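Local coordinates for adhesion G-protein coupled receptor G6 (Danio rerio, PDB 6V55) that is an adhesion receptor of the G-protein-coupled class, linked to myelination, whose calcium-binding extracellular region probably takes part in adhesion and signalling, at residues P27-N32 against F95-S100. Sequence-based numbering, arbitrary orientation.
Sequences PSQSCN and FNSDFS. With CA (calcium ion), chain C; NAG (2-acetamido-2-deoxy-beta-D-glucopyranose), chain E.
S97 presents its hydroxyl to the loop at 27-29 just beyond the end of strand 90-96. A chi1 of 51° tucks OG between the two backbone branches, and from there it meets the backbone of 27-32. Q29 N donates to S97 OG at 2.9 Å, almost straight (168°), while the carbonyl of P26 is a second hydrogen-bond partner of the same hydroxyl. The aliphatic part of Q29 lies against it too, with CB 3.3 Å from S97 OG; the chain then folds at chi2 (-53°), so that Q29 NE2 can return to P27 O at 3.0 Å. An alanine in place of S97 would remove the acceptor of Q29 N and would probably loosen the turn at 27-29. Beyond the serine, S28 N donates to D98 O from above the carbonyl plane, and P27 CB rests against the same oxygen.

In the CUB domain, a beta sandwich, 30-32 and 95-96 belong to neighbouring antiparallel strands of one sheet, 30-36 and 90-96, and C31 and F95 form a hydrogen-bonded pair. C31 N reaches F95 O at 2.9 Å in the carbonyl plane; the return bond from F95 N to C31 O is longer (3.3 Å), its donor above the carbonyl plane. On their shared face, C31 SG, joined to C5 by a disulfide, sits at the edge of the F95 ring, 4.2 Å from CD2, and Q29 CB approaches CE2 obliquely. S30 and N96, a non-hydrogen-bonded pair, take the other face, where N96 OD1 lies beside S30 CB at 3.4 Å.

Past the strand, D98 OD2 and S100 O bind calcium with E53, D61 and V101, while D98 OD1 forms a salt bridge with K477. Water 3 links D98 O to that ion.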
ATOM      1  N   PRO A  27       9.856   1.501   9.487  1.00 23.75           N
ATOM      2  CA  PRO A  27       8.589   1.743  10.180  1.00 17.33           C
ATOM      3  C   PRO A  27       7.944   3.053   9.740  1.00 19.55           C
ATOM      4  O   PRO A  27       8.569   3.888   9.075  1.00 23.11           O
ATOM      5  CB  PRO A  27       8.991   1.819  11.656  1.00 21.01           C
ATOM      6  CG  PRO A  27      10.395   1.436  11.746  1.00 22.52           C
ATOM      7  CD  PRO A  27      11.001   1.584  10.409  1.00 25.09           C
ATOM      8  N   SER A  28       6.658   3.200  10.119  1.00 18.86           N
ATOM      9  CA  SER A  28       5.876   4.441  10.021  1.00 17.08           C
ATOM     10  C   SER A  28       5.783   5.002   8.602  1.00 21.81           C
ATOM     11  O   SER A  28       5.790   6.214   8.381  1.00 25.63           O
ATOM     12  CB  SER A  28       6.411   5.481  10.981  1.00 14.99           C
ATOM     13  OG  SER A  28       6.770   4.822  12.168  1.00 14.09           O
ATOM     14  N   GLN A  29       5.692   4.106   7.640  1.00 27.17           N
ATOM     15  CA  GLN A  29       5.577   4.491   6.251  1.00 22.85           C
ATOM     16  C   GLN A  29       4.166   4.941   5.944  1.00 19.47           C
ATOM     17  O   GLN A  29       3.200   4.506   6.585  1.00 16.81           O
ATOM     18  CB  GLN A  29       5.929   3.313   5.357  1.00 20.75           C
ATOM     19  CG  GLN A  29       7.349   2.911   5.420  1.00 16.87           C
ATOM     20  CD  GLN A  29       8.259   4.071   5.158  1.00 21.66           C
ATOM     21  OE1 GLN A  29       8.323   4.602   4.043  1.00 22.59           O
ATOM     22  NE2 GLN A  29       8.968   4.488   6.188  1.00 24.24           N
ATOM     23  N   SER A  30       4.043   5.795   4.931  1.00 19.73           N
ATOM     24  CA  SER A  30       2.726   6.042   4.359  1.00 23.32           C
ATOM     25  C   SER A  30       2.902   6.333   2.877  1.00 30.45           C
ATOM     26  O   SER A  30       3.406   7.397   2.505  1.00 31.23           O
ATOM     27  CB  SER A  30       2.014   7.183   5.053  1.00 23.62           C
ATOM     28  OG  SER A  30       1.045   7.693   4.157  1.00 30.72           O
ATOM     29  N   CYS A  31       2.456   5.401   2.043  1.00 31.92           N
ATOM     30  CA  CYS A  31       2.714   5.424   0.620  1.00 28.29           C
ATOM     31  C   CYS A  31       1.395   5.463  -0.150  1.00 28.96           C
ATOM     32  O   CYS A  31       0.383   4.923   0.305  1.00 28.13           O
ATOM     33  CB  CYS A  31       3.529   4.199   0.250  1.00 33.28           C
ATOM     34  SG  CYS A  31       5.167   4.036   1.042  1.00 35.32           S
ATOM     35  N   ASN A  32       1.412   6.111  -1.331  1.00 27.51           N
ATOM     36  CA  ASN A  32       0.240   6.285  -2.215  1.00 24.89           C
ATOM     37  C   ASN A  32       0.828   6.245  -3.623  1.00 30.22           C
ATOM     38  O   ASN A  32       1.180   7.278  -4.198  1.00 37.19           O
ATOM     39  CB  ASN A  32      -0.534   7.587  -1.927  1.00 25.76           C
ATOM     40  CG  ASN A  32      -1.699   7.891  -2.929  1.00 29.15           C
ATOM     41  OD1 ASN A  32      -2.073   7.077  -3.757  1.00 33.93           O
ATOM     42  ND2 ASN A  32      -2.294   9.086  -2.799  1.00 37.83           N
ATOM     43  N   PHE A  95       0.167   1.790   1.313  1.00 13.80           N
ATOM     44  CA  PHE A  95       0.917   0.955   2.241  1.00 13.69           C
ATOM     45  C   PHE A  95       1.213   1.780   3.481  1.00 20.42           C
ATOM     46  O   PHE A  95       1.689   2.915   3.374  1.00 19.05           O
ATOM     47  CB  PHE A  95       2.207   0.437   1.605  1.00 13.99           C
ATOM     48  CG  PHE A  95       3.176  -0.206   2.583  1.00 19.39           C
ATOM     49  CD1 PHE A  95       2.792  -1.279   3.393  1.00 22.97           C
ATOM     50  CD2 PHE A  95       4.489   0.251   2.671  1.00 17.28           C
ATOM     51  CE1 PHE A  95       3.708  -1.881   4.279  1.00 21.69           C
ATOM     52  CE2 PHE A  95       5.407  -0.352   3.545  1.00 16.87           C
ATOM     53  CZ  PHE A  95       5.015  -1.419   4.353  1.00 15.96           C
ATOM     54  N   ASN A  96       0.909   1.212   4.651  1.00 24.52           N
ATOM     55  CA  ASN A  96       1.165   1.840   5.946  1.00 22.40           C
ATOM     56  C   ASN A  96       1.793   0.819   6.888  1.00 22.72           C
ATOM     57  O   ASN A  96       1.300  -0.310   7.001  1.00 20.30           O
ATOM     58  CB  ASN A  96      -0.122   2.388   6.540  1.00 22.49           C
ATOM     59  CG  ASN A  96      -0.691   3.502   5.717  1.00 28.72           C
ATOM     60  OD1 ASN A  96      -0.129   4.605   5.667  1.00 33.25           O
ATOM     61  ND2 ASN A  96      -1.806   3.235   5.055  1.00 31.34           N
ATOM     62  N   SER A  97       2.898   1.194   7.528  1.00 22.46           N
ATOM     63  CA  SER A  97       3.529   0.338   8.519  1.00 19.97           C
ATOM     64  C   SER A  97       3.448   1.075   9.843  1.00 18.12           C
ATOM     65  O   SER A  97       3.356   2.303   9.865  1.00 25.24           O
ATOM     66  CB  SER A  97       4.996   0.045   8.192  1.00 17.88           C
ATOM     67  OG  SER A  97       5.675   1.268   7.933  1.00 18.57           O
ATOM     68  N   ASP A  98       3.491   0.341  10.952  1.00 13.06           N
ATOM     69  CA  ASP A  98       3.431   1.053  12.214  1.00 15.58           C
ATOM     70  C   ASP A  98       4.861   1.222  12.729  1.00 20.87           C
ATOM     71  O   ASP A  98       5.798   1.198  11.931  1.00 18.61           O
ATOM     72  CB  ASP A  98       2.470   0.377  13.208  1.00 13.18           C
ATOM     73  CG  ASP A  98       2.794  -1.097  13.511  1.00 18.61           C
ATOM     74  OD1 ASP A  98       1.927  -1.759  14.121  1.00 21.85           O
ATOM     75  OD2 ASP A  98       3.879  -1.625  13.222  1.00 17.09           O
ATOM     76  N   PHE A  99       5.039   1.357  14.050  1.00 24.94           N
ATOM     77  CA  PHE A  99       6.304   1.734  14.683  1.00 19.58           C
ATOM     78  C   PHE A  99       7.264   0.574  14.915  1.00 23.00           C
ATOM     79  O   PHE A  99       8.417   0.835  15.261  1.00 31.52           O
ATOM     80  CB  PHE A  99       6.055   2.428  16.037  1.00 13.42           C
ATOM     81  CG  PHE A  99       5.056   1.714  16.928  1.00 12.79           C
ATOM     82  CD1 PHE A  99       5.477   0.717  17.812  1.00 15.14           C
ATOM     83  CD2 PHE A  99       3.703   2.045  16.897  1.00 13.74           C
ATOM     84  CE1 PHE A  99       4.565   0.044  18.628  1.00 15.97           C
ATOM     85  CE2 PHE A  99       2.794   1.375  17.703  1.00 18.45           C
ATOM     86  CZ  PHE A  99       3.235   0.369  18.572  1.00 16.63           C
ATOM     87  N   SER A 100       6.840  -0.683  14.771  1.00 20.16           N
ATOM     88  CA  SER A 100       7.722  -1.790  15.135  1.00 19.11           C
ATOM     89  C   SER A 100       7.336  -3.031  14.341  1.00 20.17           C
ATOM     90  O   SER A 100       6.221  -3.124  13.840  1.00 26.34           O
ATOM     91  CB  SER A 100       7.638  -2.105  16.625  1.00 17.31           C
ATOM     92  OG  SER A 100       6.435  -2.814  16.860  1.00 15.78           O
TER
HETATM   93 CA    CA C 901       5.244  -2.933  11.590  1.00 19.63          CA
HETATM   94  C1  NAG E 903      -3.388   9.547  -3.652  1.00 30.10           C
HETATM   95  C2  NAG E 903      -4.441  10.439  -2.954  1.00 36.75           C
HETATM   96  C3  NAG E 903      -5.443  10.991  -3.979  1.00 38.82           C
HETATM   97  C4  NAG E 903      -4.727  11.747  -5.090  1.00 40.00           C
HETATM   98  C5  NAG E 903      -3.699  10.833  -5.763  1.00 37.71           C
HETATM   99  C6  NAG E 903      -2.846  11.571  -6.762  1.00 39.47           C
HETATM  100  C7  NAG E 903      -4.672   9.621  -0.645  1.00 43.81           C
HETATM  101  C8  NAG E 903      -5.583   8.944   0.338  1.00 42.68           C
HETATM  102  N2  NAG E 903      -5.148   9.747  -1.887  1.00 42.75           N
HETATM  103  O3  NAG E 903      -6.389  11.848  -3.341  1.00 38.94           O
HETATM  104  O4  NAG E 903      -5.677  12.217  -6.045  1.00 42.00           O
HETATM  105  O5  NAG E 903      -2.790  10.284  -4.788  1.00 31.91           O
HETATM  106  O6  NAG E 903      -1.714  12.157  -6.132  1.00 38.34           O
HETATM  107  O7  NAG E 903      -3.554  10.029  -0.330  1.00 44.86           O
HETATM  108  O   HOH W   1       1.827   5.130   8.883  1.00 21.05           O
HETATM  109  O   HOH W   2      -0.831   5.102   2.999  1.00 26.43           O
HETATM  110  O   HOH W   3       6.719  -0.973  10.860  1.00 59.18           O